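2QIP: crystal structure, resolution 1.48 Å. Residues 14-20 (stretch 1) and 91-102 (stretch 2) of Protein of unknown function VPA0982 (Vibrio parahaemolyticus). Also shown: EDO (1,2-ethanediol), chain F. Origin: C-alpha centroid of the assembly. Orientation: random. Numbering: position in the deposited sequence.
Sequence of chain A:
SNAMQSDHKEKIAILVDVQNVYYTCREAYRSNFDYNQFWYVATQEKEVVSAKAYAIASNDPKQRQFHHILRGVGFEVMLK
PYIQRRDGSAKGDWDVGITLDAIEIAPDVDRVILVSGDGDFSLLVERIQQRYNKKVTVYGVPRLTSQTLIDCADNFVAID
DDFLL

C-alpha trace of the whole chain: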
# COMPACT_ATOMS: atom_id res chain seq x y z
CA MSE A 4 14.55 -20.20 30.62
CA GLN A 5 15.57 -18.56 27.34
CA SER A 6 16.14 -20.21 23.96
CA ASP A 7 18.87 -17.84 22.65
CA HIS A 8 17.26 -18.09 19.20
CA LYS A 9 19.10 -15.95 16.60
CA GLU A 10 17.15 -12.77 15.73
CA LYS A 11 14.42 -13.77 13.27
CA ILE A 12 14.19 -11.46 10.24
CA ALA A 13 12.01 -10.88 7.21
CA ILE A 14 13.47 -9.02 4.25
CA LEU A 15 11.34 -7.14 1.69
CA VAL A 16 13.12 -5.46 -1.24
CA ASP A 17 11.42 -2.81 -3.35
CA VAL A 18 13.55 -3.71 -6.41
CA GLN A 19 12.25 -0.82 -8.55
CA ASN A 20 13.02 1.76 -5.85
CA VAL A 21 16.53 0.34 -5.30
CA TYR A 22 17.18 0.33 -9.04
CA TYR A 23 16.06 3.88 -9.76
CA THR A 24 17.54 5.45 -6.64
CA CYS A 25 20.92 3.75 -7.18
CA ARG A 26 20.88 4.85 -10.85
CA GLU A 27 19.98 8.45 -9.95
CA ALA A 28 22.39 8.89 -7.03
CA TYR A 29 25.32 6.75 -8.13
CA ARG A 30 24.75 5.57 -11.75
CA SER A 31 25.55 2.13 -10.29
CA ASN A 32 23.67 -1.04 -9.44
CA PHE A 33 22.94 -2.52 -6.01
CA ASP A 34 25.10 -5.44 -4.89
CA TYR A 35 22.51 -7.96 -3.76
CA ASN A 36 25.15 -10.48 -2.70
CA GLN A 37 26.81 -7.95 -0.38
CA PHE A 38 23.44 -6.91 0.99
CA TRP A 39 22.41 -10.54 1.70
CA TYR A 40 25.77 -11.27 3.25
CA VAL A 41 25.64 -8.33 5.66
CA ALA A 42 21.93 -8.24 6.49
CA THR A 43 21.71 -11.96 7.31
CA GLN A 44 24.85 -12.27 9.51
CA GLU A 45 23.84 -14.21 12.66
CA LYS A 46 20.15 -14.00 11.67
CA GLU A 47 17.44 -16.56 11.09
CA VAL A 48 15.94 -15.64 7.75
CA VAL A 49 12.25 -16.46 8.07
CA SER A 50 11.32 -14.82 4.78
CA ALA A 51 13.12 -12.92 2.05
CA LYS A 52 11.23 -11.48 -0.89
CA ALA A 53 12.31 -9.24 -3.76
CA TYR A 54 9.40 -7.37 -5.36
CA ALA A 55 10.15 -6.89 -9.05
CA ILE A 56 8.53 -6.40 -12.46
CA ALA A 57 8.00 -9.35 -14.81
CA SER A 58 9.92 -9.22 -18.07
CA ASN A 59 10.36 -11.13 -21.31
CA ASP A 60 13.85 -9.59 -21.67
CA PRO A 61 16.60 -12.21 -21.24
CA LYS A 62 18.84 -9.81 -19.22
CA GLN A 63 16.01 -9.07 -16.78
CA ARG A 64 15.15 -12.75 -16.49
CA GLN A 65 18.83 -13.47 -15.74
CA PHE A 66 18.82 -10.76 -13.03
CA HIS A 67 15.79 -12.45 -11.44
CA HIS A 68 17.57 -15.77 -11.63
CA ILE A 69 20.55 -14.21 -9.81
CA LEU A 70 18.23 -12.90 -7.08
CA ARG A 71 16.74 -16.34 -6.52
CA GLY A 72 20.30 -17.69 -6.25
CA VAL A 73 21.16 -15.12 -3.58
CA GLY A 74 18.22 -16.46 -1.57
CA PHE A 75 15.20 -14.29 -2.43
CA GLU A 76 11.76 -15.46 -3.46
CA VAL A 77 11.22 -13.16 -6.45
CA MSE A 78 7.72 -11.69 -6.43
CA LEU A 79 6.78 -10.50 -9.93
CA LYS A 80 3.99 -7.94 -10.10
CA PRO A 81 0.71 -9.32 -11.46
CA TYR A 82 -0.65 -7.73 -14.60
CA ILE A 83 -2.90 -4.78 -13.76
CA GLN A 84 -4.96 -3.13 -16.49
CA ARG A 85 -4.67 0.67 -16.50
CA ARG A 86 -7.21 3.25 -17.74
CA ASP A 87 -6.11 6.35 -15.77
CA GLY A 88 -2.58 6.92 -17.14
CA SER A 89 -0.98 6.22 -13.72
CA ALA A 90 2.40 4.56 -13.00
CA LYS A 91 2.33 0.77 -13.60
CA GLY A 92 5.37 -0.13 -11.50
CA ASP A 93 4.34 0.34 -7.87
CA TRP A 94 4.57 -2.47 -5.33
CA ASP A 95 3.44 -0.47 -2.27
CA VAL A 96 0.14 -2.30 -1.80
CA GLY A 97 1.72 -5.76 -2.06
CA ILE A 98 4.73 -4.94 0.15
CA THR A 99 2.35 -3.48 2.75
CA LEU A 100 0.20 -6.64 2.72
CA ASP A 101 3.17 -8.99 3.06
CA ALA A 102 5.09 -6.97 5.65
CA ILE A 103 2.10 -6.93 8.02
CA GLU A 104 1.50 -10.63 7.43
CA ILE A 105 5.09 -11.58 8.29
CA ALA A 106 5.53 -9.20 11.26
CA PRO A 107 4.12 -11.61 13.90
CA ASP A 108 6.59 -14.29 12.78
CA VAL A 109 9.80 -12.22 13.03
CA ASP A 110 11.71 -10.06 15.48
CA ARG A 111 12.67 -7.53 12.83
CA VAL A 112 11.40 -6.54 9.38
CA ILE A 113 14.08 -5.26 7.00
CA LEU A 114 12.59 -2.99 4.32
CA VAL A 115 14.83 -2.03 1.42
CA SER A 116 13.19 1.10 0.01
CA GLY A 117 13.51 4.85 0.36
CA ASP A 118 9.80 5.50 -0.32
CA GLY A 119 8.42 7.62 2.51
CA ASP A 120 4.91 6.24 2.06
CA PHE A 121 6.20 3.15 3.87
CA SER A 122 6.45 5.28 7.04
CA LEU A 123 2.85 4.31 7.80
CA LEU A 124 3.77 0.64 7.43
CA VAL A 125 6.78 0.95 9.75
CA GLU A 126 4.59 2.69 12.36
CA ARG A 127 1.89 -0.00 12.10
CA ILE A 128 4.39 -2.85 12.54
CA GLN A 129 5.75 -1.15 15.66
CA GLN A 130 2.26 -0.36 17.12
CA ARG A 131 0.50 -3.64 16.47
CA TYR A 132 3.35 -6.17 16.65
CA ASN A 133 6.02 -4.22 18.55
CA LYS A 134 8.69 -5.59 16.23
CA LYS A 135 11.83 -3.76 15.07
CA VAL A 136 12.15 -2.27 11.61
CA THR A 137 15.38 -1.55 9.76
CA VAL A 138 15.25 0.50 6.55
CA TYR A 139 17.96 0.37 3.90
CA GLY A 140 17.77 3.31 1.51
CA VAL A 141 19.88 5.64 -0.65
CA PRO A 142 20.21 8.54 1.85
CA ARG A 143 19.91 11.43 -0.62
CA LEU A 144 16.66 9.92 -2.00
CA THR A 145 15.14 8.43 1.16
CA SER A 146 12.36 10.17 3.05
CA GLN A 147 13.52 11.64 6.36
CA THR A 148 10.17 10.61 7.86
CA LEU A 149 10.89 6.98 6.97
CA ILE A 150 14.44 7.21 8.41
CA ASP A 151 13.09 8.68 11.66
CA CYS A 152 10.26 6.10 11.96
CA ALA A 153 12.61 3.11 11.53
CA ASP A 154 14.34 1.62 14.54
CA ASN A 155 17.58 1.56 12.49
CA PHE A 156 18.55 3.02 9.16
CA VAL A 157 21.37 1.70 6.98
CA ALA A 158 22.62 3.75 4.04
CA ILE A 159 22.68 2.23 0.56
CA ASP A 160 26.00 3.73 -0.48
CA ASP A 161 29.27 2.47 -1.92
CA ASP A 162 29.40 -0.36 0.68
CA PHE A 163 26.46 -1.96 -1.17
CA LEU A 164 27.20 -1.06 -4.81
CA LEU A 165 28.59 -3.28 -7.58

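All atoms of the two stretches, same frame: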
# COMPACT_ATOMS: atom_id res chain seq x y z
N ILE A 14 12.93 -10.05 5.13
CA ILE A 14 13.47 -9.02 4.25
C ILE A 14 12.47 -8.79 3.12
O ILE A 14 11.96 -9.75 2.55
CB ILE A 14 14.83 -9.45 3.64
CG1 ILE A 14 15.87 -9.73 4.73
CG2 ILE A 14 15.34 -8.35 2.68
CD1 ILE A 14 17.12 -10.41 4.23
N LEU A 15 12.19 -7.51 2.83
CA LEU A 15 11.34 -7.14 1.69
C LEU A 15 12.10 -6.08 0.90
O LEU A 15 12.42 -5.01 1.44
CB LEU A 15 10.00 -6.56 2.12
CG LEU A 15 9.04 -7.53 2.83
CD1 LEU A 15 9.30 -7.58 4.35
CD2 LEU A 15 7.60 -7.11 2.54
N VAL A 16 12.41 -6.40 -0.36
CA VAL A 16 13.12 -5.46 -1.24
C VAL A 16 12.22 -4.87 -2.31
O VAL A 16 11.61 -5.59 -3.08
CB VAL A 16 14.34 -6.12 -1.93
CG1 VAL A 16 15.12 -5.06 -2.71
CG2 VAL A 16 15.25 -6.80 -0.91
N ASP A 17 12.16 -3.54 -2.33
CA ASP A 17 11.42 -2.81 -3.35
C ASP A 17 12.43 -2.65 -4.51
O ASP A 17 13.17 -1.65 -4.57
CB ASP A 17 11.03 -1.47 -2.72
CG ASP A 17 10.16 -0.58 -3.58
OD1 ASP A 17 9.86 -0.89 -4.75
OD2 ASP A 17 9.77 0.48 -3.04
N VAL A 18 12.50 -3.66 -5.39
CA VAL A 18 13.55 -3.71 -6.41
C VAL A 18 13.52 -2.48 -7.31
O VAL A 18 14.58 -1.95 -7.63
CB VAL A 18 13.44 -5.02 -7.25
CG1 VAL A 18 14.35 -5.00 -8.48
CG2 VAL A 18 13.74 -6.26 -6.37
N GLN A 19 12.33 -2.01 -7.67
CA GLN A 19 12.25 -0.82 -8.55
C GLN A 19 12.83 0.42 -7.86
O GLN A 19 13.57 1.20 -8.47
CB GLN A 19 10.81 -0.56 -8.99
CG GLN A 19 10.25 -1.60 -9.96
CD GLN A 19 10.93 -1.56 -11.34
OE1 GLN A 19 11.86 -2.32 -11.60
NE2 GLN A 19 10.45 -0.67 -12.22
N ASN A 20 12.49 0.61 -6.59
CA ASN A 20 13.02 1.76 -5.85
C ASN A 20 14.55 1.71 -5.72
O ASN A 20 15.24 2.72 -5.97
CB ASN A 20 12.36 1.90 -4.47
CG ASN A 20 12.94 3.04 -3.66
OD1 ASN A 20 13.93 2.88 -2.96
ND2 ASN A 20 12.30 4.20 -3.74
N LYS A 91 2.59 2.22 -13.66
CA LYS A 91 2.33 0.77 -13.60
C LYS A 91 3.22 0.00 -12.62
O LYS A 91 2.92 -1.14 -12.25
CB LYS A 91 2.50 0.13 -14.99
CG LYS A 91 1.61 0.69 -16.09
CD LYS A 91 1.80 -0.12 -17.37
CE LYS A 91 1.26 0.60 -18.61
NZ LYS A 91 -0.22 0.66 -18.64
N GLY A 92 4.33 0.62 -12.20
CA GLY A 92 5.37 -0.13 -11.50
C GLY A 92 5.29 -0.25 -9.99
O GLY A 92 6.20 -0.86 -9.39
N ASP A 93 4.25 0.29 -9.34
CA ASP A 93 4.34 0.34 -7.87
C ASP A 93 3.86 -0.84 -7.00
O ASP A 93 2.73 -1.33 -7.09
CB ASP A 93 4.50 1.76 -7.28
CG ASP A 93 3.54 2.11 -6.17
OD1 ASP A 93 3.02 1.26 -5.43
OD2 ASP A 93 3.33 3.34 -6.03
N TRP A 94 4.78 -1.29 -6.17
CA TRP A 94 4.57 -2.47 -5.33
C TRP A 94 4.14 -2.10 -3.90
O TRP A 94 4.17 -2.95 -3.01
CB TRP A 94 5.86 -3.29 -5.27
CG TRP A 94 5.89 -4.56 -6.07
CD1 TRP A 94 6.73 -4.85 -7.13
CD2 TRP A 94 5.11 -5.73 -5.84
NE1 TRP A 94 6.49 -6.12 -7.58
CE2 TRP A 94 5.51 -6.70 -6.80
CE3 TRP A 94 4.10 -6.07 -4.92
CZ2 TRP A 94 4.96 -7.98 -6.84
CZ3 TRP A 94 3.55 -7.34 -4.96
CH2 TRP A 94 3.97 -8.28 -5.93
N ASP A 95 3.74 -0.86 -3.65
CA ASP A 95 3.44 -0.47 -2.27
C ASP A 95 2.33 -1.28 -1.63
O ASP A 95 2.42 -1.63 -0.46
CB ASP A 95 3.15 1.03 -2.15
CG ASP A 95 4.37 1.90 -2.45
OD1 ASP A 95 5.41 1.38 -2.92
OD2 ASP A 95 4.28 3.14 -2.21
N VAL A 96 1.24 -1.53 -2.37
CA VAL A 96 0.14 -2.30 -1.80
C VAL A 96 0.64 -3.72 -1.43
O VAL A 96 0.41 -4.19 -0.31
CB VAL A 96 -1.11 -2.38 -2.73
CG1 VAL A 96 -2.12 -3.40 -2.19
CG2 VAL A 96 -1.76 -0.98 -2.86
N GLY A 97 1.34 -4.39 -2.34
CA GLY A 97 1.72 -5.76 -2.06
C GLY A 97 2.78 -5.90 -0.97
O GLY A 97 2.74 -6.83 -0.16
N ILE A 98 3.73 -4.96 -0.92
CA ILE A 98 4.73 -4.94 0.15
C ILE A 98 4.06 -4.68 1.50
O ILE A 98 4.40 -5.35 2.50
CB ILE A 98 5.84 -3.90 -0.18
CG1 ILE A 98 6.72 -4.44 -1.32
CG2 ILE A 98 6.72 -3.60 1.06
CD1 ILE A 98 7.74 -3.42 -1.89
N THR A 99 3.09 -3.76 1.53
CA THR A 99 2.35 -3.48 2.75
C THR A 99 1.63 -4.73 3.24
O THR A 99 1.71 -5.08 4.43
CB THR A 99 1.39 -2.30 2.56
OG1 THR A 99 2.17 -1.15 2.21
CG2 THR A 99 0.59 -1.99 3.82
N LEU A 100 0.92 -5.41 2.33
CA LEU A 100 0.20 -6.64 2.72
C LEU A 100 1.14 -7.68 3.32
O LEU A 100 0.86 -8.27 4.37
CB LEU A 100 -0.49 -7.24 1.50
CG LEU A 100 -1.69 -6.48 0.97
CD1 LEU A 100 -2.08 -7.09 -0.37
CD2 LEU A 100 -2.85 -6.51 1.95
N ASP A 101 2.26 -7.93 2.64
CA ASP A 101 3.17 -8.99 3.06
C ASP A 101 3.93 -8.64 4.34
O ASP A 101 4.19 -9.53 5.16
CB ASP A 101 4.15 -9.33 1.92
CG ASP A 101 3.51 -10.13 0.80
OD1 ASP A 101 2.35 -10.59 0.94
OD2 ASP A 101 4.23 -10.32 -0.22
N ALA A 102 4.31 -7.37 4.49
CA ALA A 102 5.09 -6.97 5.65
C ALA A 102 4.24 -7.13 6.92
O ALA A 102 4.72 -7.62 7.93
CB ALA A 102 5.57 -5.54 5.51
C1 EDO F . -3.84 -1.73 -20.05
O1 EDO F . -3.04 -1.12 -19.04
C2 EDO F . -2.98 -2.78 -20.73
O2 EDO F . -3.79 -3.92 -21.03
O HOH W 1 7.54 -0.04 -6.14

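Stretch 2 approaches the strand through a loop and then a helix whose axis runs nearly antiparallel to strand 14-17, at 175° and 9.9 Å at closest approach. No direct hydrogen bond joins the two stretches; apolar packing and one bridging water hold them together.

Lys-91 lies beyond the reach of stretch 1. Its long, exposed side chain suits a place facing solvent, and its NZ makes a weak hydrogen bond, 3.4 Å, to O1 of a 1,2-ethanediol molecule that probably came from the crystallisation liquor. Gly-92 is the first residue to touch stretch 1: its carbonyl O lies 4.2 Å from CG of Gln-19, a loose van der Waals approach between a backbone oxygen and the aliphatic part of the glutamine side chain. A CB here would have room, so this contact does not itself demand glycine.

Asp-93 turns its side chain along its own chain instead of across the gap. Its OD1 accepts a hydrogen bond from the backbone N of Asp-95 (2.9 Å, 161°), satisfying an amide in the first turn of the helix, where no preceding turn can supply a carbonyl. Trp-94 occupies the N-cap position: its O accepts from N of Ile-98 at 2.9 Å, while its N donates to a water 3.0 Å away. That water in turn donates to OD1 of Asp-17, at 2.8 Å, and so links the N-cap residues of two helices.

Asp-95 brings a second carboxylate near the first, with its OD1 4.5 Å from OD2 of Asp-17. If both are ionised, this proximity is unfavourable, although OD2 of Asp-17 is hydrogen-bonded elsewhere in the structure. The carbonyl O of Asp-95 accepts from OG1 of Thr-99 at 2.7 Å, a bond that threonine hydroxyls often donate within helices.

Gly-97 is out of reach of stretch 1, but a CB would lie only 2.3 Å from CZ3 of Trp-94; the absent side chain leaves space for the indole. Ile-98 points toward the strand and is the main apolar partner of Leu-15 from the helix. Its CG2 lies 3.9 Å from CD2 of Leu-15, and its CD1 lies 3.9 Å from CB of Asp-17, so a branched, extended side chain spans two strand residues.

One turn later, CB of Asp-101 comes within 4.1 Å of CD2 of Leu-15, while both its carboxylate oxygens are satisfied elsewhere. Ala-102 completes the contact: its small CB sits 3.9 Å from CD2 of Leu-15, and that methyl also lies 3.8 Å from N of Ala-102; a small residue fits such close packing.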